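Local coordinates for protein D-alanyl transferase DltD (Enterococcus faecium TX0133A04, PDB 6PFX) that probably takes part in the D-alanylation of lipoteichoic acid in the Gram-positive cell wall, as a membrane-associated member of the DltD family, at residues Gln183-Met186 with Leu187-Glu190; Gln125-Asp128 with Trp129-Ser132. All coordinates share one frame; numbering follows the deposited sequence.

Contact 1 (Gln183-Met186 with Leu187-Glu190)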
loop_
_atom_site.group_PDB
_atom_site.type_symbol
_atom_site.label_atom_id
_atom_site.label_comp_id
_atom_site.label_asym_id
_atom_site.label_seq_id
_atom_site.Cartn_x
_atom_site.Cartn_y
_atom_site.Cartn_z
ATOM N N GLN A 183 0.074 28.929 -7.196
ATOM C CA GLN A 183 -0.591 28.023 -6.265
ATOM C C GLN A 183 0.365 26.945 -5.765
ATOM O O GLN A 183 0.366 26.611 -4.574
ATOM C CB GLN A 183 -1.796 27.384 -6.955
ATOM C CG GLN A 183 -2.633 26.492 -6.048
ATOM C CD GLN A 183 -3.838 25.876 -6.752
ATOM O OE1 GLN A 183 -3.912 25.836 -7.984
ATOM N NE2 GLN A 183 -4.793 25.396 -5.963
ATOM N N TRP A 184 1.178 26.384 -6.661
ATOM C CA TRP A 184 2.131 25.351 -6.264
ATOM C C TRP A 184 3.067 25.862 -5.180
ATOM O O TRP A 184 3.279 25.191 -4.163
ATOM C CB TRP A 184 2.926 24.903 -7.490
ATOM C CG TRP A 184 3.806 23.703 -7.314
ATOM C CD1 TRP A 184 3.554 22.587 -6.568
ATOM C CD2 TRP A 184 5.082 23.497 -7.928
ATOM N NE1 TRP A 184 4.598 21.701 -6.682
ATOM C CE2 TRP A 184 5.549 22.238 -7.510
ATOM C CE3 TRP A 184 5.874 24.256 -8.794
ATOM C CZ2 TRP A 184 6.777 21.724 -7.926
ATOM C CZ3 TRP A 184 7.087 23.747 -9.201
ATOM C CH2 TRP A 184 7.528 22.493 -8.770
ATOM N N ASN A 185 3.640 27.053 -5.382
ATOM C CA ASN A 185 4.593 27.590 -4.415
ATOM C C ASN A 185 3.920 27.808 -3.069
ATOM O O ASN A 185 4.504 27.527 -2.017
ATOM C CB ASN A 185 5.181 28.902 -4.939
ATOM C CG ASN A 185 6.123 28.696 -6.117
ATOM O OD1 ASN A 185 6.643 27.602 -6.328
ATOM N ND2 ASN A 185 6.352 29.756 -6.882
ATOM N N MET A 186 2.680 28.296 -3.090
ATOM C CA MET A 186 1.916 28.485 -1.863
ATOM C C MET A 186 1.754 27.165 -1.129
ATOM O O MET A 186 1.990 27.081 0.083
ATOM C CB MET A 186 0.559 29.088 -2.230
ATOM C CG MET A 186 -0.510 29.043 -1.151
ATOM S SD MET A 186 -1.929 30.111 -1.532
ATOM C CE MET A 186 -2.646 29.329 -2.980
ATOM N N LEU A 187 1.373 26.113 -1.858
ATOM C CA LEU A 187 1.204 24.802 -1.243
ATOM C C LEU A 187 2.522 24.288 -0.675
ATOM O O LEU A 187 2.539 23.639 0.377
ATOM C CB LEU A 187 0.623 23.829 -2.270
ATOM C CG LEU A 187 -0.755 24.172 -2.843
ATOM C CD1 LEU A 187 -1.056 23.326 -4.067
ATOM C CD2 LEU A 187 -1.829 23.993 -1.779
ATOM N N LYS A 188 3.640 24.582 -1.343
ATOM C CA LYS A 188 4.939 24.133 -0.848
ATOM C C LYS A 188 5.310 24.830 0.458
ATOM O O LYS A 188 5.771 24.183 1.407
ATOM C CB LYS A 188 6.011 24.353 -1.917
ATOM C CG LYS A 188 5.991 23.291 -3.010
ATOM C CD LYS A 188 7.214 23.340 -3.919
ATOM C CE LYS A 188 7.174 24.526 -4.871
ATOM N NZ LYS A 188 8.312 24.497 -5.842
ATOM N N ARG A 189 5.124 26.150 0.526
ATOM C CA ARG A 189 5.422 26.886 1.752
ATOM C C ARG A 189 4.560 26.390 2.909
ATOM O O ARG A 189 5.060 26.154 4.016
ATOM C CB ARG A 189 5.207 28.384 1.523
ATOM C CG ARG A 189 6.100 28.977 0.434
ATOM C CD ARG A 189 6.066 30.504 0.420
ATOM N NE ARG A 189 4.747 31.031 0.076
ATOM C CZ ARG A 189 4.330 31.268 -1.165
ATOM N NH1 ARG A 189 5.128 31.025 -2.197
ATOM N NH2 ARG A 189 3.111 31.748 -1.375
ATOM N N GLU A 190 3.258 26.230 2.671
ATOM C CA GLU A 190 2.370 25.744 3.719
ATOM C C GLU A 190 2.799 24.370 4.212
ATOM O O GLU A 190 2.736 24.080 5.413
ATOM C CB GLU A 190 0.943 25.666 3.175
ATOM C CG GLU A 190 0.346 27.010 2.836
ATOM C CD GLU A 190 -1.038 26.909 2.232
ATOM O OE1 GLU A 190 -1.471 25.788 1.888
ATOM O OE2 GLU A 190 -1.691 27.965 2.103
#

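Contact 2 (Gln125-Asp128 with Trp129-Ser132)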
loop_
_atom_site.group_PDB
_atom_site.type_symbol
_atom_site.label_atom_id
_atom_site.label_comp_id
_atom_site.label_asym_id
_atom_site.label_seq_id
_atom_site.Cartn_x
_atom_site.Cartn_y
_atom_site.Cartn_z
ATOM N N GLN A 125 0.990 17.221 -4.678
ATOM C CA GLN A 125 1.668 16.100 -5.314
ATOM C C GLN A 125 1.315 15.999 -6.786
ATOM O O GLN A 125 2.156 15.583 -7.593
ATOM C CB GLN A 125 1.304 14.814 -4.576
ATOM C CG GLN A 125 1.876 14.781 -3.171
ATOM C CD GLN A 125 1.473 13.553 -2.398
ATOM O OE1 GLN A 125 0.562 12.822 -2.786
ATOM N NE2 GLN A 125 2.160 13.316 -1.292
ATOM N N THR A 126 0.082 16.363 -7.153
ATOM C CA THR A 126 -0.301 16.394 -8.560
ATOM C C THR A 126 0.537 17.418 -9.314
ATOM O O THR A 126 1.089 17.121 -10.382
ATOM C CB THR A 126 -1.794 16.706 -8.685
ATOM O OG1 THR A 126 -2.563 15.733 -7.966
ATOM C CG2 THR A 126 -2.222 16.694 -10.143
ATOM N N TYR A 127 0.675 18.622 -8.751
ATOM C CA TYR A 127 1.488 19.646 -9.391
ATOM C C TYR A 127 2.959 19.245 -9.393
ATOM O O TYR A 127 3.678 19.500 -10.369
ATOM C CB TYR A 127 1.301 20.985 -8.679
ATOM C CG TYR A 127 -0.072 21.618 -8.778
ATOM C CD1 TYR A 127 -1.102 21.014 -9.483
ATOM C CD2 TYR A 127 -0.326 22.840 -8.163
ATOM C CE1 TYR A 127 -2.339 21.598 -9.567
ATOM C CE2 TYR A 127 -1.564 23.437 -8.257
ATOM C CZ TYR A 127 -2.566 22.804 -8.951
ATOM O OH TYR A 127 -3.808 23.372 -9.038
ATOM N N ASP A 128 3.423 18.609 -8.313
ATOM C CA ASP A 128 4.776 18.070 -8.305
ATOM C C ASP A 128 5.023 17.235 -9.558
ATOM O O ASP A 128 6.054 17.368 -10.227
ATOM C CB ASP A 128 4.990 17.163 -7.088
ATOM C CG ASP A 128 5.254 17.922 -5.791
ATOM O OD1 ASP A 128 5.571 19.128 -5.819
ATOM O OD2 ASP A 128 5.140 17.276 -4.727
ATOM N N TRP A 129 4.084 16.337 -9.865
ATOM C CA TRP A 129 4.210 15.470 -11.030
ATOM C C TRP A 129 4.258 16.289 -12.309
ATOM O O TRP A 129 5.160 16.119 -13.135
ATOM C CB TRP A 129 3.025 14.508 -11.037
ATOM C CG TRP A 129 2.697 13.909 -12.358
ATOM C CD1 TRP A 129 3.522 13.164 -13.157
ATOM C CD2 TRP A 129 1.428 13.962 -13.027
ATOM N NE1 TRP A 129 2.841 12.766 -14.288
ATOM C CE2 TRP A 129 1.559 13.246 -14.231
ATOM C CE3 TRP A 129 0.198 14.555 -12.728
ATOM C CZ2 TRP A 129 0.504 13.104 -15.136
ATOM C CZ3 TRP A 129 -0.848 14.413 -13.630
ATOM C CH2 TRP A 129 -0.686 13.693 -14.817
ATOM N N LEU A 130 3.314 17.216 -12.472
ATOM C CA LEU A 130 3.250 17.994 -13.703
ATOM C C LEU A 130 4.540 18.767 -13.945
ATOM O O LEU A 130 5.032 18.823 -15.077
ATOM C CB LEU A 130 2.064 18.954 -13.660
ATOM C CG LEU A 130 0.681 18.312 -13.673
ATOM C CD1 LEU A 130 -0.415 19.356 -13.499
ATOM C CD2 LEU A 130 0.435 17.541 -14.950
ATOM N N PHE A 131 5.084 19.408 -12.906
ATOM C CA PHE A 131 6.318 20.175 -13.064
ATOM C C PHE A 131 7.540 19.278 -13.199
ATOM O O PHE A 131 8.586 19.760 -13.649
ATOM C CB PHE A 131 6.477 21.171 -11.907
ATOM C CG PHE A 131 5.539 22.352 -11.995
ATOM C CD1 PHE A 131 5.804 23.413 -12.852
ATOM C CD2 PHE A 131 4.393 22.405 -11.228
ATOM C CE1 PHE A 131 4.931 24.494 -12.942
ATOM C CE2 PHE A 131 3.525 23.485 -11.317
ATOM C CZ PHE A 131 3.799 24.527 -12.169
ATOM N N SER A 132 7.413 17.991 -12.860
ATOM C CA SER A 132 8.504 17.034 -12.982
ATOM C C SER A 132 8.611 16.449 -14.381
ATOM O O SER A 132 9.689 15.974 -14.760
ATOM C CB SER A 132 8.291 15.859 -12.011
ATOM O OG SER A 132 7.405 14.872 -12.539
#

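Contact 1 (Gln183-Met186 with Leu187-Glu190)
Lys188 lays its ammonium group over the six-membered ring of Trp184, one helical turn earlier, in a cation-pi contact: NZ stands 3.5 Å from the ring centroid and only 8° off the ring normal. CE, probably polarised by the adjacent ammonium, lies over the same face as a CH-pi contact. The lysine chain bends at its third torsion (chi3 -73°), which turns the tip back toward the indole. NZ also passes 3.6 Å from Asn185 OD1, a carboxamide oxygen whose partial negative charge probably favours the lysine there. Tryptophan suits this place because its face receives the cation while its NE1 is satisfied by Asp128 OD1; the indole also stacks with Phe131.

All this happens on helix 181-193, a surface alpha-helix whose i to i+4 spacing aligns Trp184 with Lys188, in a protein whose family belongs to the SGNH hydrolase clan. The same spacing satisfies the main chain. Leu187 N donates to Gln183 O at 2.9 Å, and the corresponding bonds bring Lys188 N to Trp184 O, Arg189 N to Asn185 O and Glu190 N to Met186 O. The last is the straightest, with an N-H...O angle of 172°.

Gln183 has an extended side chain that reaches toward helix 123-132; its OE1 is hydrogen-bonded to Tyr127 OH, and NE2 weakly to Glu123. Within the helix its CG lies 4.1 Å from Leu187 CD1. Arg189, bent at chi3, folds its guanidinium back over the preceding turn and rests one face above Asn185 O and Met186 CA, with NH1 3.5 Å from Asn185 CB. Glu190 runs beside Met186, its OE2 3.6 Å from Met186 CG, on the exposed side of the helix.

Contact 2 (Gln125-Asp128 with Trp129-Ser132)
Trp129 and Thr126 meet on the buried side of helix 123-132, a short alpha-helix whose last turn falls within this contact. A chi1 of 158° turns the indole back along the helix and carries its benzo edge to the threonine: CE3 lies 4.1 Å from Thr126 CG2 and 3.6 Å from Thr126 O, which sits at the ring edge near its plane. Leu130 CD2 rests over one face of the same ring, so a flat aromatic and a branched aliphatic pack closely, and helix 157-167 touches both. Trp129 NE1 is satisfied by Asp140, and Thr126 OG1 by Ser122 O, which lets these partly polar residues be buried.

Tyr127 and Phe131 touch each other sparsely, CB to CD2 at 4.3 Å, because both face helix 181-193, though Phe131 CD2 comes within 3.1 Å of Tyr127 O. Tyr127 OH is hydrogen-bonded to Gln183 and Asn156, Asp128 OD1 to Trp184.

The looser, more solvent-exposed side is at Asp128 and Ser132. Here the last turn tightens toward a 3-10 pattern: Ser132 N reaches Asp128 O only weakly and also donates to Trp129 O. The small serine hydroxyl suits this end, being hydrogen-bonded to Arg87 of helix 79-89 while OG gives Trp129 O a second donor, on a lone pair at 2.6 Å.

How the contacts relate
From the N terminus, the chain passes through contact 2 on helix 123-132 and then, after helices 138-147, 151-154, 157-167 and 174-177, reaches contact 1 on helix 181-193. Each contact is a local i to i+4 one within its own helix and closes no long loop; they stand in series, neither nesting nor crossing. Their centres lie about 12 Å apart, for the chain returns after the intervening helices so that helix 181-193 lies against helix 123-132. Besides the polar pairs and the ring stack between the two helices, Trp184 CD1 packs 3.5 Å from Tyr127 CB, fastening the surface turns of contact 1 to the more buried helix of contact 2.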